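Putative oxidoreductase YfjR (Streptomyces aurantiacus, PDB 4OQZ) reduces imines as an S-selective imine reductase, probably with NADPH as the hydride donor. Local coordinates at residues Y218-I222 and S277-I282. Residues are numbered along the deposited sequence.
Sequences YAARI and SFSSVI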
loop_
_atom_site.group_PDB
_atom_site.type_symbol
_atom_site.label_atom_id
_atom_site.label_comp_id
_atom_site.label_asym_id
_atom_site.label_seq_id
_atom_site.Cartn_x
_atom_site.Cartn_y
_atom_site.Cartn_z
ATOM N N TYR A 218 5.043 13.509 4.162
ATOM C CA TYR A 218 5.643 13.697 2.854
ATOM C C TYR A 218 4.937 14.663 1.919
ATOM O O TYR A 218 5.626 15.360 1.184
ATOM C CB TYR A 218 6.066 12.391 2.194
ATOM C CG TYR A 218 7.288 11.799 2.859
ATOM C CD1 TYR A 218 7.171 10.765 3.783
ATOM C CD2 TYR A 218 8.562 12.278 2.573
ATOM C CE1 TYR A 218 8.292 10.240 4.426
ATOM C CE2 TYR A 218 9.689 11.762 3.210
ATOM C CZ TYR A 218 9.550 10.735 4.130
ATOM O OH TYR A 218 10.652 10.228 4.776
ATOM N N ALA A 219 3.590 14.744 1.962
ATOM C CA ALA A 219 2.803 15.662 1.121
ATOM C C ALA A 219 3.264 17.096 1.269
ATOM O O ALA A 219 3.405 17.784 0.261
ATOM C CB ALA A 219 1.326 15.585 1.474
ATOM N N ALA A 220 3.468 17.559 2.525
ATOM C CA ALA A 220 3.878 18.926 2.853
ATOM C C ALA A 220 5.250 19.273 2.286
ATOM O O ALA A 220 5.454 20.391 1.815
ATOM C CB ALA A 220 3.877 19.131 4.364
ATOM N N ARG A 221 6.182 18.309 2.324
ATOM C CA ARG A 221 7.551 18.494 1.852
ATOM C C ARG A 221 7.616 18.519 0.317
ATOM O O ARG A 221 8.382 19.312 -0.220
ATOM C CB ARG A 221 8.464 17.394 2.419
ATOM C CG ARG A 221 8.424 17.228 3.942
ATOM C CD ARG A 221 9.085 15.935 4.404
ATOM N NE ARG A 221 10.541 16.041 4.390
ATOM C CZ ARG A 221 11.314 15.641 3.387
ATOM N NH1 ARG A 221 10.778 15.082 2.303
ATOM N NH2 ARG A 221 12.628 15.795 3.457
ATOM N N ILE A 222 6.831 17.651 -0.386
ATOM C CA ILE A 222 6.799 17.595 -1.860
ATOM C C ILE A 222 6.246 18.911 -2.425
ATOM O O ILE A 222 6.832 19.495 -3.351
ATOM C CB ILE A 222 5.982 16.371 -2.399
ATOM C CG1 ILE A 222 6.550 15.033 -1.891
ATOM C CG2 ILE A 222 5.930 16.393 -3.931
ATOM C CD1 ILE A 222 5.459 13.835 -1.726
ATOM N N SER A 277 16.174 12.443 -0.184
ATOM C CA SER A 277 15.075 11.642 0.357
ATOM C C SER A 277 14.594 10.657 -0.684
ATOM O O SER A 277 14.645 10.951 -1.880
ATOM C CB SER A 277 13.904 12.517 0.794
ATOM O OG SER A 277 12.812 11.715 1.254
ATOM N N PHE A 278 14.052 9.516 -0.227
ATOM C CA PHE A 278 13.471 8.525 -1.133
ATOM C C PHE A 278 12.278 9.098 -1.947
ATOM O O PHE A 278 11.889 8.539 -2.964
ATOM C CB PHE A 278 13.187 7.201 -0.399
ATOM C CG PHE A 278 11.831 7.053 0.240
ATOM C CD1 PHE A 278 10.964 6.038 -0.157
ATOM C CD2 PHE A 278 11.450 7.869 1.300
ATOM C CE1 PHE A 278 9.731 5.874 0.464
ATOM C CE2 PHE A 278 10.202 7.732 1.897
ATOM C CZ PHE A 278 9.354 6.716 1.498
ATOM N N SER A 279 11.772 10.258 -1.533
ATOM C CA SER A 279 10.739 11.025 -2.226
ATOM C C SER A 279 11.307 11.625 -3.534
ATOM O O SER A 279 10.553 11.901 -4.471
ATOM C CB SER A 279 10.254 12.154 -1.325
ATOM O OG SER A 279 9.170 12.853 -1.914
ATOM N N SER A 280 12.646 11.824 -3.598
ATOM C CA SER A 280 13.292 12.412 -4.772
ATOM C C SER A 280 12.965 11.707 -6.090
ATOM O O SER A 280 12.995 12.354 -7.122
ATOM C CB SER A 280 14.798 12.547 -4.570
ATOM O OG SER A 280 15.414 13.028 -5.751
ATOM N N VAL A 281 12.579 10.424 -6.066
ATOM C CA VAL A 281 12.233 9.742 -7.309
ATOM C C VAL A 281 11.037 10.357 -8.060
ATOM O O VAL A 281 10.963 10.214 -9.276
ATOM C CB VAL A 281 12.239 8.197 -7.265
ATOM C CG1 VAL A 281 13.349 7.637 -8.135
ATOM C CG2 VAL A 281 12.341 7.663 -5.842
ATOM N N ILE A 282 10.130 11.078 -7.354
ATOM C CA ILE A 282 8.977 11.759 -7.987
ATOM C C ILE A 282 9.425 12.615 -9.191
ATOM O O ILE A 282 8.792 12.551 -10.251
ATOM C CB ILE A 282 8.138 12.597 -6.973
ATOM C CG1 ILE A 282 7.430 11.691 -5.949
ATOM C CG2 ILE A 282 7.101 13.482 -7.696
ATOM C CD1 ILE A 282 6.958 12.391 -4.745
#
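A buried side-chain contact joins the second half of helix 211-224 to the turn leading into the C-terminal helix 282-285, within the helical C-terminal domain. No hydrogen bond links the two segments directly; the helix offers Tyr218, Arg221 and Ile222, one turn's worth of residues facing the other segment. At one end of the contact is a T-shaped aromatic pair: the edge of Phe278 meets the face of Tyr218, with centroids 5.5 Å apart, planes at 89° and CZ of Tyr218 3.8 Å from CE2 of Phe278. At the other end, CD1 of Ile222 meets CD1 of Ile282 in an apolar contact at 3.7 Å. Between the two, CG1 of Ile222 lies 3.4 Å from OG of Ser279; the CA atoms of Ile222 and Ser279 are 7.7 Å apart, the closest approach of the two backbones by CA. Segment 277-282 is tightly turned: Ser280 N donates a hydrogen bond to Ser277 O (2.8 Å) and Ser279 N a weak one to Ser277 OG (3.3 Å). Polar groups of both segments share Asp232, which accepts hydrogen bonds from the hydroxyls of Tyr218 and Ser277 and the backbone N of Phe278 and so ties helix and turn together indirectly. Arg221 flanks this group, its NH1 4.1 Å from Ser277 OG. Trp184 of the second subunit spans both ends of the contact, packing on Ile222 and Ile282, meeting Tyr218 edge-to-face and also touching the ring of Phe278. The contact therefore forms part of the dimer interface, where helix 211-224 and the C-terminal turn of one chain lie against helix 163-191 of the other, away from the Rossmann-type sheet of its own chain.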